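Extracellular solute-binding protein family 1 (PDB 5CI5) binds alpha-D-tagatose and, as an extracellular solute-binding protein of family 1, probably delivers sugar to an ABC transporter. Local coordinates at residues T175-S185 and Y229-V238. Numbering follows the deposited sequence.
Sequences TKNRIYGYGVS and YTDLAKKYNV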
loop_
_atom_site.group_PDB
_atom_site.type_symbol
_atom_site.label_atom_id
_atom_site.label_comp_id
_atom_site.label_asym_id
_atom_site.label_seq_id
_atom_site.Cartn_x
_atom_site.Cartn_y
_atom_site.Cartn_z
ATOM N N THR A 175 -23.045 8.020 14.761
ATOM C CA THR A 175 -22.298 9.214 14.398
ATOM C C THR A 175 -22.443 10.261 15.494
ATOM O O THR A 175 -21.543 11.086 15.673
ATOM C CB THR A 175 -22.748 9.838 13.050
ATOM O OG1 THR A 175 -24.108 10.267 13.146
ATOM C CG2 THR A 175 -22.556 8.850 11.883
ATOM N N LYS A 176 -23.557 10.226 16.220
ATOM C CA LYS A 176 -23.757 11.151 17.344
ATOM C C LYS A 176 -22.658 11.018 18.403
ATOM O O LYS A 176 -22.368 11.979 19.110
ATOM C CB LYS A 176 -25.121 10.937 18.010
ATOM C CG LYS A 176 -26.334 11.302 17.152
ATOM C CD LYS A 176 -26.243 12.696 16.543
ATOM C CE LYS A 176 -27.523 13.051 15.774
ATOM N NZ LYS A 176 -27.709 12.196 14.557
ATOM N N ASN A 177 -22.051 9.834 18.520
ATOM C CA ASN A 177 -20.936 9.625 19.452
ATOM C C ASN A 177 -19.613 9.431 18.735
ATOM O O ASN A 177 -18.632 8.949 19.322
ATOM C CB ASN A 177 -21.244 8.432 20.353
ATOM C CG ASN A 177 -22.336 8.757 21.370
ATOM O OD1 ASN A 177 -22.330 9.828 21.969
ATOM N ND2 ASN A 177 -23.298 7.861 21.526
ATOM N N ARG A 178 -19.587 9.816 17.457
ATOM C CA ARG A 178 -18.360 9.836 16.661
ATOM C C ARG A 178 -17.818 8.420 16.520
ATOM O O ARG A 178 -16.596 8.204 16.494
ATOM C CB ARG A 178 -17.314 10.774 17.261
ATOM C CG ARG A 178 -17.780 12.227 17.412
ATOM C CD ARG A 178 -16.696 13.102 18.064
ATOM N NE ARG A 178 -16.246 12.473 19.296
ATOM C CZ ARG A 178 -15.044 11.963 19.509
ATOM N NH1 ARG A 178 -14.087 12.050 18.593
ATOM N NH2 ARG A 178 -14.807 11.341 20.649
ATOM N N ILE A 179 -18.751 7.473 16.400
ATOM C CA ILE A 179 -18.442 6.051 16.183
ATOM C C ILE A 179 -18.848 5.668 14.761
ATOM O O ILE A 179 -19.968 5.910 14.364
ATOM C CB ILE A 179 -19.179 5.141 17.193
ATOM C CG1 ILE A 179 -18.730 5.464 18.631
ATOM C CG2 ILE A 179 -18.984 3.656 16.872
ATOM C CD1 ILE A 179 -17.237 5.388 18.871
ATOM N N TYR A 180 -17.939 5.040 14.019
ATOM C CA TYR A 180 -18.157 4.773 12.598
ATOM C C TYR A 180 -17.890 3.326 12.252
ATOM O O TYR A 180 -16.935 2.726 12.738
ATOM C CB TYR A 180 -17.264 5.668 11.765
ATOM C CG TYR A 180 -17.549 7.136 12.009
ATOM C CD1 TYR A 180 -18.524 7.796 11.293
ATOM C CD2 TYR A 180 -16.844 7.847 12.997
ATOM C CE1 TYR A 180 -18.783 9.142 11.542
ATOM C CE2 TYR A 180 -17.099 9.171 13.235
ATOM C CZ TYR A 180 -18.062 9.804 12.519
ATOM O OH TYR A 180 -18.284 11.128 12.792
ATOM N N GLY A 181 -18.746 2.771 11.403
ATOM C CA GLY A 181 -18.606 1.389 10.992
ATOM C C GLY A 181 -17.529 1.092 9.947
ATOM O O GLY A 181 -16.910 0.033 10.008
ATOM N N TYR A 182 -17.310 1.997 8.997
ATOM C CA TYR A 182 -16.421 1.688 7.841
ATOM C C TYR A 182 -15.835 2.968 7.241
ATOM O O TYR A 182 -16.556 3.842 6.749
ATOM C CB TYR A 182 -17.186 0.876 6.754
ATOM C CG TYR A 182 -16.288 0.479 5.598
ATOM C CD1 TYR A 182 -15.582 -0.718 5.628
ATOM C CD2 TYR A 182 -16.122 1.304 4.491
ATOM C CE1 TYR A 182 -14.734 -1.082 4.589
ATOM C CE2 TYR A 182 -15.284 0.946 3.447
ATOM C CZ TYR A 182 -14.573 -0.248 3.515
ATOM O OH TYR A 182 -13.734 -0.645 2.501
ATOM N N GLY A 183 -14.515 3.063 7.288
ATOM C CA GLY A 183 -13.816 4.247 6.824
ATOM C C GLY A 183 -13.547 4.184 5.331
ATOM O O GLY A 183 -12.893 3.247 4.862
ATOM N N VAL A 184 -14.029 5.200 4.604
ATOM C CA VAL A 184 -13.854 5.346 3.153
ATOM C C VAL A 184 -12.768 6.387 2.858
ATOM O O VAL A 184 -12.870 7.510 3.332
ATOM C CB VAL A 184 -15.173 5.791 2.474
ATOM C CG1 VAL A 184 -14.988 6.047 0.990
ATOM C CG2 VAL A 184 -16.292 4.763 2.716
ATOM N N SER A 185 -11.721 6.019 2.116
ATOM C CA SER A 185 -10.672 6.999 1.772
ATOM C C SER A 185 -11.135 7.833 0.591
ATOM O O SER A 185 -11.418 7.305 -0.487
ATOM C CB SER A 185 -9.333 6.319 1.454
ATOM O OG SER A 185 -8.869 5.563 2.560
ATOM N N TYR A 229 -18.885 2.560 -3.090
ATOM C CA TYR A 229 -17.777 3.125 -2.329
ATOM C C TYR A 229 -18.133 4.502 -1.817
ATOM O O TYR A 229 -17.970 4.803 -0.646
ATOM C CB TYR A 229 -16.534 3.174 -3.206
ATOM C CG TYR A 229 -15.247 3.581 -2.517
ATOM C CD1 TYR A 229 -14.643 2.761 -1.585
ATOM C CD2 TYR A 229 -14.621 4.772 -2.838
ATOM C CE1 TYR A 229 -13.457 3.129 -0.965
ATOM C CE2 TYR A 229 -13.424 5.146 -2.229
ATOM C CZ TYR A 229 -12.836 4.312 -1.307
ATOM O OH TYR A 229 -11.663 4.658 -0.653
ATOM N N THR A 230 -18.648 5.349 -2.701
ATOM C CA THR A 230 -19.007 6.701 -2.264
ATOM C C THR A 230 -20.329 6.740 -1.465
ATOM O O THR A 230 -20.438 7.559 -0.548
ATOM C CB THR A 230 -19.102 7.675 -3.442
ATOM O OG1 THR A 230 -20.058 7.225 -4.419
ATOM C CG2 THR A 230 -17.723 7.845 -4.094
ATOM N N ASP A 231 -21.287 5.862 -1.774
ATOM C CA ASP A 231 -22.532 5.796 -0.989
ATOM C C ASP A 231 -22.276 5.479 0.491
ATOM O O ASP A 231 -23.001 5.948 1.359
ATOM C CB ASP A 231 -23.484 4.739 -1.544
ATOM C CG ASP A 231 -24.292 5.229 -2.742
ATOM O OD1 ASP A 231 -24.281 6.435 -3.037
ATOM O OD2 ASP A 231 -24.968 4.376 -3.366
ATOM N N LEU A 232 -21.276 4.651 0.777
ATOM C CA LEU A 232 -20.938 4.329 2.152
ATOM C C LEU A 232 -20.645 5.598 2.930
ATOM O O LEU A 232 -21.007 5.734 4.098
ATOM C CB LEU A 232 -19.742 3.371 2.211
ATOM C CG LEU A 232 -20.099 1.936 1.848
ATOM C CD1 LEU A 232 -18.840 1.158 1.516
ATOM C CD2 LEU A 232 -20.876 1.224 2.942
ATOM N N ALA A 233 -19.999 6.544 2.264
ATOM C CA ALA A 233 -19.720 7.829 2.871
ATOM C C ALA A 233 -20.892 8.832 2.775
ATOM O O ALA A 233 -21.169 9.510 3.757
ATOM C CB ALA A 233 -18.473 8.419 2.260
ATOM N N LYS A 234 -21.592 8.915 1.640
ATOM C CA LYS A 234 -22.571 9.994 1.381
ATOM C C LYS A 234 -24.025 9.719 1.765
ATOM O O LYS A 234 -24.745 10.618 2.187
ATOM C CB LYS A 234 -22.611 10.336 -0.107
ATOM C CG LYS A 234 -21.374 10.938 -0.703
ATOM C CD LYS A 234 -21.612 11.144 -2.224
ATOM C CE LYS A 234 -22.529 12.328 -2.526
ATOM N NZ LYS A 234 -22.622 12.627 -3.998
ATOM N N LYS A 235 -24.480 8.509 1.499
ATOM C CA LYS A 235 -25.873 8.129 1.746
ATOM C C LYS A 235 -26.007 7.381 3.064
ATOM O O LYS A 235 -26.820 7.736 3.948
ATOM C CB LYS A 235 -26.415 7.235 0.608
ATOM C CG LYS A 235 -26.559 7.902 -0.736
ATOM C CD LYS A 235 -27.396 6.994 -1.656
ATOM C CE LYS A 235 -27.647 7.639 -3.006
ATOM N NZ LYS A 235 -26.397 8.120 -3.649
ATOM N N TYR A 236 -25.222 6.326 3.184
ATOM C CA TYR A 236 -25.304 5.440 4.337
ATOM C C TYR A 236 -24.637 6.072 5.545
ATOM O O TYR A 236 -24.945 5.722 6.676
ATOM C CB TYR A 236 -24.667 4.076 4.011
ATOM C CG TYR A 236 -25.334 3.348 2.861
ATOM C CD1 TYR A 236 -26.673 2.960 2.930
ATOM C CD2 TYR A 236 -24.616 3.028 1.712
ATOM C CE1 TYR A 236 -27.275 2.284 1.891
ATOM C CE2 TYR A 236 -25.211 2.351 0.657
ATOM C CZ TYR A 236 -26.541 1.979 0.747
ATOM O OH TYR A 236 -27.126 1.315 -0.320
ATOM N N ASN A 237 -23.711 6.997 5.297
ATOM C CA ASN A 237 -23.051 7.745 6.374
ATOM C C ASN A 237 -22.450 6.838 7.440
ATOM O O ASN A 237 -22.752 7.002 8.625
ATOM C CB ASN A 237 -24.044 8.709 7.025
ATOM C CG ASN A 237 -23.372 9.716 7.923
ATOM O OD1 ASN A 237 -22.215 10.092 7.716
ATOM N ND2 ASN A 237 -24.098 10.155 8.935
ATOM N N VAL A 238 -21.592 5.897 7.035
ATOM C CA VAL A 238 -20.930 5.006 7.990
ATOM C C VAL A 238 -19.438 5.306 8.182
ATOM O O VAL A 238 -18.744 4.611 8.925
ATOM C CB VAL A 238 -21.088 3.528 7.586
ATOM C CG1 VAL A 238 -22.557 3.131 7.678
ATOM C CG2 VAL A 238 -20.515 3.256 6.206
#
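Val184 lays its CG1 methyl over one face of the Tyr229 ring, a CH-pi contact with CG1 3.7 Å from the ring centroid and 16° off the normal. Its other methyl, CG2, rests 3.8 Å from Leu232 CB and lies as close to Tyr229 O, a buried carbonyl with no polar partner in the model, while Ala233 CB packs against Val184 CB. Past the valine the phenol reaches the chain itself: Tyr229 OH donates to Ser185 O at 2.7 Å, in the carbonyl plane and on a lone pair. CG anti to the backbone N (chi1 -173°) swings the tyrosine ring toward the loop, bringing the hydroxyl to Ser185. Farther back along the loop, Tyr182 N gives a nearly straight bond to Val238 O (3.0 Å, 171° at the hydrogen), approaching from above the carbonyl plane. Tyr182 CB sits 4.1 Å from Val238 CG2, and the Tyr182 ring meets Leu232 CD1 obliquely. These residues join the loop 180-185, leading to helix 190-202, to the C-terminal end of helix 220-234 in the bilobed fold of periplasmic-type binding proteins. At the helix exit Asn237 takes positive phi, and its ND2 comes 3.6 Å from the Thr175 CG2 methyl at the more open margin. In the next shell, Phe199 of helix 190-202 meets the Tyr229 ring edge-to-face and also touches Tyr182 and Leu232. His288 hydrogen-bonds Tyr182 OH, fixing the far end of that ring. Glu247 N donates to Ser185 OG; the Ser185 side chain lies about 10 Å from the bound tagatose.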